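PDB 7CYX: glycine oxidase, which probably oxidises glycine with molecular oxygen to glyoxylate, ammonium and hydrogen peroxide, using bound FAD, a reaction linked to thiamine diphosphate biosynthesis. Local coordinates for residues H28-V33 with S169-Y174; Y226-E231 with G306-S311; G230-V235 with I263-K268. All coordinates share one frame; numbering follows the deposited sequence.

In the fold
After strand 5-10 and helix 14-25 the chain lays down strand 30-33, and interaction 1 closes when 169-174 returns beside 28-33 after 135 residues, most of their regular structure helical; this builds the edge of the sheet at the adenine end of FAD. The chain then crosses to the second large sheet. There strand 225-236 takes a partner on each flank: strand 260-269 closes the short loop of interaction 3, and strand 299-311 closes the longer loop of interaction 2, so the shorter connection lies within the longer. Interactions 2 and 3 share Gly230 and Glu231 and touch directly; interaction 1 stands apart, its centre about 27 Å from that of interaction 2.

Interaction 1: residues H28-V33 with S169-Y174; sequences HKVAIV and SGADIY. With FAD (flavin-adenine dinucleotide), chain C.
Three backbone hydrogen bonds join Val30-Val33 to Ala171-Tyr174 as parallel neighbours: Asp172 N gives to Val30 O at 3.0 Å, Ile32 N to Asp172 O at 3.1 Å, and Tyr174 N to Ile32 O at 2.7 Å. Side chains alternate about this seam. On one face Ile32 and Ile173 lie side by side and point the same way, with Ile32 CD1 4.0 Å from Ile173 CG1. Val30 CG2, held between the backbone N and the carbonyl carbon while CG1 stands anti to the latter (chi1 -65°), presses on Ala171 CB at 3.2 Å. On the other face the ring of Tyr174 leans back along the strands toward Ala31, its CE1 3.9 Å from Ala31 CB. Ile32 O lies in the ring plane, at its edge.

The two strands form one margin of the parallel part of the Rossmann-type FAD-binding sheet, in which 30-33 sits between 5-10 and 172-174 and the latter is outermost within the chain. Val33 carries the seam to the cofactor: its carbonyl O lies 3.3 Å from C2A of the adenine.

Farther out, Tyr5 on the adjoining strand receives the polar ends, its hydroxyl hydrogen-bonding with both Tyr174 OH and Asp172 OD2. The isoleucine face is covered by helices, with Ile32 against Ala20 of helix 14-25 and Ile173 against Ala163 of helix 155-168. Ile173 also packs on Arg238 of the second subunit. Helix 155-168 ends in a Schellman motif whose C-prime residue is Gly170; its positive phi, 102°, turns the chain into strand 172-174.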
loop_
_atom_site.group_PDB
_atom_site.type_symbol
_atom_site.label_atom_id
_atom_site.label_comp_id
_atom_site.label_asym_id
_atom_site.label_seq_id
_atom_site.Cartn_x
_atom_site.Cartn_y
_atom_site.Cartn_z
ATOM N N HIS A 28 -17.156 18.142 12.073
ATOM C CA HIS A 28 -17.499 19.209 11.113
ATOM C C HIS A 28 -17.884 18.586 9.770
ATOM O O HIS A 28 -17.211 17.682 9.332
ATOM C CB HIS A 28 -16.319 20.149 10.861
ATOM C CG HIS A 28 -15.895 20.953 12.034
ATOM N ND1 HIS A 28 -16.197 22.289 12.149
ATOM C CD2 HIS A 28 -15.177 20.623 13.126
ATOM C CE1 HIS A 28 -15.686 22.751 13.266
ATOM N NE2 HIS A 28 -15.050 21.751 13.885
ATOM N N LYS A 29 -18.942 19.092 9.124
ATOM C CA LYS A 29 -19.355 18.584 7.823
ATOM C C LYS A 29 -18.524 19.280 6.737
ATOM O O LYS A 29 -18.608 20.488 6.522
ATOM C CB LYS A 29 -20.876 18.697 7.665
ATOM C CG LYS A 29 -21.687 17.887 8.679
ATOM C CD LYS A 29 -20.939 16.702 9.324
ATOM C CE LYS A 29 -21.684 16.038 10.466
ATOM N NZ LYS A 29 -22.427 14.840 10.010
ATOM N N VAL A 30 -17.674 18.486 6.082
ATOM C CA VAL A 30 -16.591 19.012 5.277
ATOM C C VAL A 30 -16.714 18.442 3.865
ATOM O O VAL A 30 -17.227 17.325 3.669
ATOM C CB VAL A 30 -15.204 18.737 5.888
ATOM C CG1 VAL A 30 -15.008 19.461 7.204
ATOM C CG2 VAL A 30 -14.918 17.267 6.065
ATOM N N ALA A 31 -16.288 19.260 2.898
ATOM C CA ALA A 31 -16.233 18.882 1.511
ATOM C C ALA A 31 -14.849 19.226 0.954
ATOM O O ALA A 31 -14.351 20.317 1.172
ATOM C CB ALA A 31 -17.328 19.577 0.753
ATOM N N ILE A 32 -14.227 18.263 0.270
ATOM C CA ILE A 32 -13.016 18.490 -0.502
ATOM C C ILE A 32 -13.438 18.663 -1.968
ATOM O O ILE A 32 -14.200 17.815 -2.491
ATOM C CB ILE A 32 -12.017 17.330 -0.313
ATOM C CG1 ILE A 32 -11.607 17.153 1.153
ATOM C CG2 ILE A 32 -10.802 17.505 -1.210
ATOM C CD1 ILE A 32 -10.835 15.886 1.415
ATOM N N VAL A 33 -12.988 19.767 -2.591
ATOM C CA VAL A 33 -13.202 20.055 -4.034
ATOM C C VAL A 33 -11.838 20.114 -4.739
ATOM O O VAL A 33 -11.007 20.964 -4.441
ATOM C CB VAL A 33 -14.004 21.352 -4.246
ATOM C CG1 VAL A 33 -14.413 21.529 -5.698
ATOM C CG2 VAL A 33 -15.225 21.417 -3.328
ATOM N N SER A 169 -15.544 9.708 8.134
ATOM C CA SER A 169 -16.080 10.604 9.178
ATOM C C SER A 169 -17.145 11.516 8.581
ATOM O O SER A 169 -17.484 12.485 9.221
ATOM C CB SER A 169 -14.991 11.369 9.839
ATOM O OG SER A 169 -14.345 10.569 10.803
ATOM N N GLY A 170 -17.598 11.227 7.368
ATOM C CA GLY A 170 -18.698 11.996 6.761
ATOM C C GLY A 170 -18.277 13.023 5.732
ATOM O O GLY A 170 -19.151 13.715 5.225
ATOM N N ALA A 171 -16.994 13.132 5.418
ATOM C CA ALA A 171 -16.630 14.166 4.429
ATOM C C ALA A 171 -17.067 13.738 3.031
ATOM O O ALA A 171 -17.031 12.556 2.738
ATOM C CB ALA A 171 -15.168 14.479 4.485
ATOM N N ASP A 172 -17.495 14.704 2.228
ATOM C CA ASP A 172 -17.914 14.450 0.832
ATOM C C ASP A 172 -16.747 14.854 -0.057
ATOM O O ASP A 172 -16.265 15.955 0.090
ATOM C CB ASP A 172 -19.133 15.281 0.457
ATOM C CG ASP A 172 -20.414 14.830 1.112
ATOM O OD1 ASP A 172 -20.439 13.723 1.621
ATOM O OD2 ASP A 172 -21.367 15.588 1.075
ATOM N N ILE A 173 -16.321 13.979 -0.949
ATOM C CA ILE A 173 -15.158 14.329 -1.802
ATOM C C ILE A 173 -15.628 14.540 -3.239
ATOM O O ILE A 173 -16.240 13.647 -3.784
ATOM C CB ILE A 173 -14.065 13.263 -1.653
ATOM C CG1 ILE A 173 -13.392 13.394 -0.289
ATOM C CG2 ILE A 173 -13.069 13.347 -2.785
ATOM C CD1 ILE A 173 -12.495 12.256 0.066
ATOM N N TYR A 174 -15.365 15.723 -3.786
ATOM C CA TYR A 174 -15.773 16.054 -5.170
ATOM C C TYR A 174 -14.534 16.136 -6.052
ATOM O O TYR A 174 -13.918 17.190 -6.100
ATOM C CB TYR A 174 -16.503 17.395 -5.208
ATOM C CG TYR A 174 -17.772 17.443 -4.399
ATOM C CD1 TYR A 174 -17.748 17.660 -3.034
ATOM C CD2 TYR A 174 -19.002 17.263 -5.003
ATOM C CE1 TYR A 174 -18.914 17.690 -2.295
ATOM C CE2 TYR A 174 -20.176 17.289 -4.278
ATOM C CZ TYR A 174 -20.132 17.502 -2.917
ATOM O OH TYR A 174 -21.290 17.519 -2.207
HETATM P PA FAD C . -0.762 19.501 -4.045
HETATM O O1A FAD C . -0.481 18.103 -3.660
HETATM O O2A FAD C . -0.263 19.949 -5.390
HETATM O O5B FAD C . -2.310 19.712 -3.863
HETATM C C5B FAD C . -2.940 20.788 -4.477
HETATM C C4B FAD C . -4.208 20.205 -5.040
HETATM O O4B FAD C . -5.118 21.268 -5.255
HETATM C C3B FAD C . -3.993 19.541 -6.382
HETATM O O3B FAD C . -4.453 18.177 -6.260
HETATM C C2B FAD C . -4.846 20.323 -7.378
HETATM O O2B FAD C . -5.590 19.446 -8.234
HETATM C C1B FAD C . -5.821 21.018 -6.476
HETATM N N9A FAD C . -6.356 22.285 -6.970
HETATM C C8A FAD C . -5.625 23.361 -7.320
HETATM N N7A FAD C . -6.433 24.366 -7.710
HETATM C C5A FAD C . -7.697 23.941 -7.557
HETATM C C6A FAD C . -9.014 24.531 -7.784
HETATM N N6A FAD C . -9.065 25.795 -8.257
HETATM N N1A FAD C . -10.111 23.761 -7.554
HETATM C C2A FAD C . -9.986 22.502 -7.116
HETATM N N3A FAD C . -8.799 21.893 -6.886
HETATM C C4A FAD C . -7.647 22.566 -7.075
HETATM N N1 FAD C . 7.898 17.222 0.973
HETATM C C2 FAD C . 8.414 16.656 2.111
HETATM O O2 FAD C . 7.882 17.026 3.185
HETATM N N3 FAD C . 9.423 15.752 2.087
HETATM C C4 FAD C . 9.935 15.334 0.909
HETATM O O4 FAD C . 10.842 14.465 0.822
HETATM C C4X FAD C . 9.428 15.937 -0.350
HETATM N N5 FAD C . 9.925 15.603 -1.546
HETATM C C5X FAD C . 9.429 16.146 -2.676
HETATM C C6 FAD C . 9.947 15.752 -3.898
HETATM C C7 FAD C . 9.458 16.307 -5.068
HETATM C C7M FAD C . 10.033 15.894 -6.411
HETATM C C8 FAD C . 8.379 17.288 -5.025
HETATM C C8M FAD C . 7.811 17.898 -6.298
HETATM C C9 FAD C . 7.871 17.665 -3.824
HETATM C C9A FAD C . 8.340 17.142 -2.641
HETATM N N10 FAD C . 7.788 17.516 -1.407
HETATM C C10 FAD C . 8.346 16.929 -0.249
HETATM C "C1'" FAD C . 6.775 18.569 -1.254
HETATM C "C2'" FAD C . 5.331 18.186 -1.186
HETATM O "O2'" FAD C . 5.019 17.440 -2.374
HETATM C "C3'" FAD C . 4.524 19.472 -1.140
HETATM O "O3'" FAD C . 5.138 20.486 -0.291
HETATM C "C4'" FAD C . 3.082 19.085 -0.788
HETATM O "O4'" FAD C . 2.641 17.998 -1.619
HETATM C "C5'" FAD C . 2.104 20.203 -1.032
HETATM O "O5'" FAD C . 0.806 19.653 -0.899
HETATM P P FAD C . -0.456 20.507 -1.362
HETATM O O1P FAD C . -0.318 21.920 -0.928
HETATM O O2P FAD C . -1.679 19.701 -1.013
HETATM O O3P FAD C . -0.143 20.535 -2.955
#

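Interaction 2: residues Y226-E231 with G306-S311; sequences YPVKGE and GLRPQS. With FAD (flavin-adenine dinucleotide), chain C.
Tyr226 and Gln310 run side by side in the same direction, Gln310 CB sitting 3.5 Å above the phenol plane and offset toward its rim in a CH-pi contact. Standing anti to the backbone N (chi1 -178°), Gln310 CG comes 3.0 Å from Tyr226 OH, after which a bend at chi2 turns the amide away. Val228, pointing the same way, lays CG2 alongside Gln310 CB at 3.8 Å.

Arg308 crosses Val228 instead of running beside it. Its chain, extended from CG to NE, brings NH1 to Val228 O at 3.1 Å, and this oxygen lies close to the guanidinium plane. Arg308 N grips the same oxygen at 3.0 Å from the opposite face of the carbonyl plane. A weak bond from NH1 to Lys229 O adds to the hold, while NH2 is tied to Thr266 O on the next strand.

The guanidinium lies against Gly230 CA, where a CB would clash with NH1. The glycine pairs with Gly306 through two backbone bonds. Arg308 CG lies 3.3 Å from flavin C8M, and FAD C8 over one guanidinium face. In this antiparallel pair strand 299-311 faces the cofactor: Gly306-Arg308 meet C8M, Pro309 the ribityl chain, in a DAO-family FAD pocket.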
loop_
_atom_site.group_PDB
_atom_site.type_symbol
_atom_site.label_atom_id
_atom_site.label_comp_id
_atom_site.label_asym_id
_atom_site.label_seq_id
_atom_site.Cartn_x
_atom_site.Cartn_y
_atom_site.Cartn_z
ATOM N N TYR A 226 3.745 29.426 -6.648
ATOM C CA TYR A 226 4.127 29.091 -8.032
ATOM C C TYR A 226 4.792 27.723 -7.999
ATOM O O TYR A 226 5.329 27.351 -6.973
ATOM C CB TYR A 226 5.022 30.165 -8.645
ATOM C CG TYR A 226 6.318 30.420 -7.928
ATOM C CD1 TYR A 226 7.459 29.722 -8.245
ATOM C CD2 TYR A 226 6.403 31.374 -6.939
ATOM C CE1 TYR A 226 8.651 29.965 -7.594
ATOM C CE2 TYR A 226 7.584 31.625 -6.270
ATOM C CZ TYR A 226 8.716 30.920 -6.603
ATOM O OH TYR A 226 9.877 31.165 -5.948
ATOM N N PRO A 227 4.738 26.954 -9.096
ATOM C CA PRO A 227 5.358 25.626 -9.158
ATOM C C PRO A 227 6.878 25.586 -9.362
ATOM O O PRO A 227 7.407 26.222 -10.271
ATOM C CB PRO A 227 4.766 25.018 -10.450
ATOM C CG PRO A 227 4.533 26.235 -11.332
ATOM C CD PRO A 227 4.028 27.284 -10.345
ATOM N N VAL A 228 7.553 24.755 -8.569
ATOM C CA VAL A 228 8.939 24.466 -8.812
ATOM C C VAL A 228 9.030 22.993 -9.202
ATOM O O VAL A 228 8.873 22.112 -8.376
ATOM C CB VAL A 228 9.815 24.867 -7.612
ATOM C CG1 VAL A 228 11.270 24.509 -7.836
ATOM C CG2 VAL A 228 9.660 26.359 -7.295
ATOM N N LYS A 229 9.197 22.763 -10.512
ATOM C CA LYS A 229 9.071 21.449 -11.087
ATOM C C LYS A 229 10.232 20.611 -10.554
ATOM O O LYS A 229 11.315 21.108 -10.405
ATOM C CB LYS A 229 9.038 21.527 -12.618
ATOM C CG LYS A 229 9.509 20.276 -13.349
ATOM C CD LYS A 229 9.456 20.438 -14.857
ATOM C CE LYS A 229 9.689 19.144 -15.612
ATOM N NZ LYS A 229 9.648 19.332 -17.084
ATOM N N GLY A 230 9.960 19.347 -10.228
ATOM C CA GLY A 230 11.018 18.403 -9.840
ATOM C C GLY A 230 10.794 17.063 -10.497
ATOM O O GLY A 230 9.656 16.575 -10.488
ATOM N N GLU A 231 11.864 16.517 -11.095
ATOM C CA GLU A 231 11.836 15.277 -11.826
ATOM C C GLU A 231 12.509 14.224 -10.963
ATOM O O GLU A 231 13.533 14.525 -10.357
ATOM C CB GLU A 231 12.596 15.379 -13.151
ATOM C CG GLU A 231 11.844 16.108 -14.239
ATOM C CD GLU A 231 12.721 16.917 -15.174
ATOM O OE1 GLU A 231 13.469 17.780 -14.661
ATOM O OE2 GLU A 231 12.663 16.665 -16.407
ATOM N N GLY A 306 6.901 16.375 -10.528
ATOM C CA GLY A 306 5.990 16.962 -9.542
ATOM C C GLY A 306 6.248 18.445 -9.352
ATOM O O GLY A 306 7.351 18.922 -9.608
ATOM N N LEU A 307 5.222 19.172 -8.901
ATOM C CA LEU A 307 5.222 20.644 -8.870
ATOM C C LEU A 307 5.170 21.135 -7.417
ATOM O O LEU A 307 4.077 21.291 -6.845
ATOM C CB LEU A 307 4.022 21.166 -9.672
ATOM C CG LEU A 307 3.943 20.651 -11.111
ATOM C CD1 LEU A 307 2.810 21.331 -11.867
ATOM C CD2 LEU A 307 5.260 20.848 -11.846
ATOM N N ARG A 308 6.360 21.382 -6.841
ATOM C CA ARG A 308 6.475 21.917 -5.508
ATOM C C ARG A 308 5.842 23.299 -5.455
ATOM O O ARG A 308 6.234 24.205 -6.198
ATOM C CB ARG A 308 7.930 22.097 -5.077
ATOM C CG ARG A 308 8.813 20.868 -5.217
ATOM C CD ARG A 308 10.248 21.282 -4.979
ATOM N NE ARG A 308 11.198 20.215 -5.172
ATOM C CZ ARG A 308 11.811 19.978 -6.312
ATOM N NH1 ARG A 308 11.345 20.534 -7.420
ATOM N NH2 ARG A 308 12.899 19.221 -6.326
ATOM N N PRO A 309 4.913 23.525 -4.504
ATOM C CA PRO A 309 4.273 24.832 -4.353
ATOM C C PRO A 309 5.109 25.831 -3.533
ATOM O O PRO A 309 4.928 25.945 -2.330
ATOM C CB PRO A 309 2.976 24.475 -3.623
ATOM C CG PRO A 309 3.358 23.310 -2.761
ATOM C CD PRO A 309 4.419 22.538 -3.533
ATOM N N GLN A 310 5.988 26.574 -4.211
ATOM C CA GLN A 310 6.723 27.665 -3.597
ATOM C C GLN A 310 5.738 28.770 -3.186
ATOM O O GLN A 310 4.706 28.990 -3.815
ATOM C CB GLN A 310 7.813 28.198 -4.523
ATOM C CG GLN A 310 8.670 29.317 -3.918
ATOM C CD GLN A 310 9.168 29.026 -2.520
ATOM O OE1 GLN A 310 8.412 29.017 -1.552
ATOM N NE2 GLN A 310 10.463 28.799 -2.408
ATOM N N SER A 311 6.117 29.439 -2.110
ATOM C CA SER A 311 5.364 30.574 -1.548
ATOM C C SER A 311 6.002 31.862 -2.068
ATOM O O SER A 311 7.205 31.889 -2.223
ATOM C CB SER A 311 5.458 30.510 -0.058
ATOM O OG SER A 311 4.755 31.567 0.531
HETATM P PA FAD C . -0.762 19.501 -4.045
HETATM O O1A FAD C . -0.481 18.103 -3.660
HETATM O O2A FAD C . -0.263 19.949 -5.390
HETATM O O5B FAD C . -2.310 19.712 -3.863
HETATM C C5B FAD C . -2.940 20.788 -4.477
HETATM C C4B FAD C . -4.208 20.205 -5.040
HETATM O O4B FAD C . -5.118 21.268 -5.255
HETATM C C3B FAD C . -3.993 19.541 -6.382
HETATM O O3B FAD C . -4.453 18.177 -6.260
HETATM C C2B FAD C . -4.846 20.323 -7.378
HETATM O O2B FAD C . -5.590 19.446 -8.234
HETATM C C1B FAD C . -5.821 21.018 -6.476
HETATM N N9A FAD C . -6.356 22.285 -6.970
HETATM C C8A FAD C . -5.625 23.361 -7.320
HETATM N N7A FAD C . -6.433 24.366 -7.710
HETATM C C5A FAD C . -7.697 23.941 -7.557
HETATM C C6A FAD C . -9.014 24.531 -7.784
HETATM N N6A FAD C . -9.065 25.795 -8.257
HETATM N N1A FAD C . -10.111 23.761 -7.554
HETATM C C2A FAD C . -9.986 22.502 -7.116
HETATM N N3A FAD C . -8.799 21.893 -6.886
HETATM C C4A FAD C . -7.647 22.566 -7.075
HETATM N N1 FAD C . 7.898 17.222 0.973
HETATM C C2 FAD C . 8.414 16.656 2.111
HETATM O O2 FAD C . 7.882 17.026 3.185
HETATM N N3 FAD C . 9.423 15.752 2.087
HETATM C C4 FAD C . 9.935 15.334 0.909
HETATM O O4 FAD C . 10.842 14.465 0.822
HETATM C C4X FAD C . 9.428 15.937 -0.350
HETATM N N5 FAD C . 9.925 15.603 -1.546
HETATM C C5X FAD C . 9.429 16.146 -2.676
HETATM C C6 FAD C . 9.947 15.752 -3.898
HETATM C C7 FAD C . 9.458 16.307 -5.068
HETATM C C7M FAD C . 10.033 15.894 -6.411
HETATM C C8 FAD C . 8.379 17.288 -5.025
HETATM C C8M FAD C . 7.811 17.898 -6.298
HETATM C C9 FAD C . 7.871 17.665 -3.824
HETATM C C9A FAD C . 8.340 17.142 -2.641
HETATM N N10 FAD C . 7.788 17.516 -1.407
HETATM C C10 FAD C . 8.346 16.929 -0.249
HETATM C "C1'" FAD C . 6.775 18.569 -1.254
HETATM C "C2'" FAD C . 5.331 18.186 -1.186
HETATM O "O2'" FAD C . 5.019 17.440 -2.374
HETATM C "C3'" FAD C . 4.524 19.472 -1.140
HETATM O "O3'" FAD C . 5.138 20.486 -0.291
HETATM C "C4'" FAD C . 3.082 19.085 -0.788
HETATM O "O4'" FAD C . 2.641 17.998 -1.619
HETATM C "C5'" FAD C . 2.104 20.203 -1.032
HETATM O "O5'" FAD C . 0.806 19.653 -0.899
HETATM P P FAD C . -0.456 20.507 -1.362
HETATM O O1P FAD C . -0.318 21.920 -0.928
HETATM O O2P FAD C . -1.679 19.701 -1.013
HETATM O O3P FAD C . -0.143 20.535 -2.955
#

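Interaction 3: residues G230-V235 with I263-K268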
loop_
_atom_site.group_PDB
_atom_site.type_symbol
_atom_site.label_atom_id
_atom_site.label_comp_id
_atom_site.label_asym_id
_atom_site.label_seq_id
_atom_site.Cartn_x
_atom_site.Cartn_y
_atom_site.Cartn_z
ATOM N N GLY A 230 9.960 19.347 -10.228
ATOM C CA GLY A 230 11.018 18.403 -9.840
ATOM C C GLY A 230 10.794 17.063 -10.497
ATOM O O GLY A 230 9.656 16.575 -10.488
ATOM N N GLU A 231 11.864 16.517 -11.095
ATOM C CA GLU A 231 11.836 15.277 -11.826
ATOM C C GLU A 231 12.509 14.224 -10.963
ATOM O O GLU A 231 13.533 14.525 -10.357
ATOM C CB GLU A 231 12.596 15.379 -13.151
ATOM C CG GLU A 231 11.844 16.108 -14.239
ATOM C CD GLU A 231 12.721 16.917 -15.174
ATOM O OE1 GLU A 231 13.469 17.780 -14.661
ATOM O OE2 GLU A 231 12.663 16.665 -16.407
ATOM N N VAL A 232 11.908 13.024 -10.909
ATOM C CA VAL A 232 12.438 11.942 -10.126
ATOM C C VAL A 232 12.326 10.617 -10.891
ATOM O O VAL A 232 11.511 10.453 -11.795
ATOM C CB VAL A 232 11.836 11.889 -8.709
ATOM C CG1 VAL A 232 10.818 12.985 -8.454
ATOM C CG2 VAL A 232 11.285 10.524 -8.348
ATOM N N VAL A 233 13.218 9.691 -10.513
ATOM C CA VAL A 233 13.391 8.381 -11.122
ATOM C C VAL A 233 13.191 7.327 -10.031
ATOM O O VAL A 233 13.496 7.575 -8.863
ATOM C CB VAL A 233 14.789 8.286 -11.753
ATOM C CG1 VAL A 233 15.293 6.863 -11.828
ATOM C CG2 VAL A 233 14.838 8.955 -13.115
ATOM N N ALA A 234 12.684 6.156 -10.421
ATOM C CA ALA A 234 12.480 5.041 -9.491
ATOM C C ALA A 234 13.025 3.758 -10.113
ATOM O O ALA A 234 12.789 3.484 -11.290
ATOM C CB ALA A 234 11.005 4.888 -9.165
ATOM N N VAL A 235 13.741 2.970 -9.312
ATOM C CA VAL A 235 14.185 1.676 -9.752
ATOM C C VAL A 235 13.799 0.634 -8.700
ATOM O O VAL A 235 13.566 0.958 -7.548
ATOM C CB VAL A 235 15.695 1.689 -10.018
ATOM C CG1 VAL A 235 16.071 2.775 -11.012
ATOM C CG2 VAL A 235 16.487 1.833 -8.730
ATOM N N ILE A 263 14.788 8.233 -6.438
ATOM C CA ILE A 263 16.010 9.011 -6.630
ATOM C C ILE A 263 15.682 10.324 -7.336
ATOM O O ILE A 263 15.160 10.318 -8.444
ATOM C CB ILE A 263 17.026 8.224 -7.478
ATOM C CG1 ILE A 263 17.157 6.761 -7.063
ATOM C CG2 ILE A 263 18.370 8.927 -7.482
ATOM C CD1 ILE A 263 17.708 5.878 -8.149
ATOM N N GLY A 264 16.087 11.434 -6.726
ATOM C CA GLY A 264 15.777 12.767 -7.212
ATOM C C GLY A 264 16.530 13.837 -6.423
ATOM O O GLY A 264 17.356 13.506 -5.588
ATOM N N ALA A 265 16.284 15.119 -6.703
ATOM C CA ALA A 265 15.304 15.566 -7.668
ATOM C C ALA A 265 15.765 16.905 -8.255
ATOM O O ALA A 265 16.341 17.729 -7.535
ATOM C CB ALA A 265 13.972 15.685 -6.969
ATOM N N THR A 266 15.512 17.113 -9.553
ATOM C CA THR A 266 15.874 18.354 -10.217
ATOM C C THR A 266 14.989 19.487 -9.708
ATOM O O THR A 266 13.927 19.258 -9.114
ATOM C CB THR A 266 15.696 18.313 -11.737
ATOM O OG1 THR A 266 14.316 18.083 -12.048
ATOM C CG2 THR A 266 16.599 17.289 -12.372
ATOM N N MET A 267 15.435 20.710 -10.000
ATOM C CA MET A 267 14.754 21.921 -9.626
ATOM C C MET A 267 14.574 22.790 -10.885
ATOM O O MET A 267 15.555 23.243 -11.480
ATOM C CB MET A 267 15.564 22.670 -8.561
ATOM C CG MET A 267 14.713 23.585 -7.691
ATOM S SD MET A 267 15.646 24.482 -6.408
ATOM C CE MET A 267 15.816 26.103 -7.159
ATOM N N LYS A 268 13.316 23.006 -11.296
ATOM C CA LYS A 268 12.982 23.843 -12.458
ATOM C C LYS A 268 11.844 24.807 -12.104
ATOM O O LYS A 268 10.673 24.520 -12.308
ATOM C CB LYS A 268 12.639 22.937 -13.638
ATOM C CG LYS A 268 13.821 22.237 -14.310
ATOM C CD LYS A 268 13.429 21.621 -15.661
ATOM C CE LYS A 268 14.280 20.446 -16.110
ATOM N NZ LYS A 268 13.565 19.575 -17.092
#
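Glu231 and Thr266 make the close polar part of this contact. Thr266 OG1 donates to Glu231 OE1 at 2.8 Å, using the anti lone pair of that oxygen, and accepts from Glu231 N at 3.1 Å. The hydroxyl is thus clasped by backbone and carboxylate of one residue. It can do so because OG1 stands between its own backbone N and carbonyl carbon (chi1 62°). Lys268, its chain extended beyond CG, crosses the carboxylate and sets NZ 3.0 Å from Glu231 OE1, forming a salt bridge whose individual hydrogen bonds are weak. Ser280 OG and Gln277 N also bind the carboxylate, a set of donors that would be expected to favour its charged form.

At the other end the backbone pairing is firm: Val233 N to Ile263 O is 2.9 Å and nearly straight at 172°, and Ile263 N returns to Val233 O at 2.8 Å. Side chains meet more loosely there, Val235 CG2 and Ile263 CD1 being 4.3 Å apart, while Ile263 packs on Ile284 and Ala288 of helix 278-291.

At the Glu231 end the backbone pairs more loosely than the side chains: Thr266 N reaches Glu231 O only weakly, at 3.4 Å, and the strand is interrupted at the cis peptide before partly exposed Ala265. Val232 and Ala265 touch FAD, making this interrupted antiparallel strand pair part of the cofactor pocket wall in the mixed sheet.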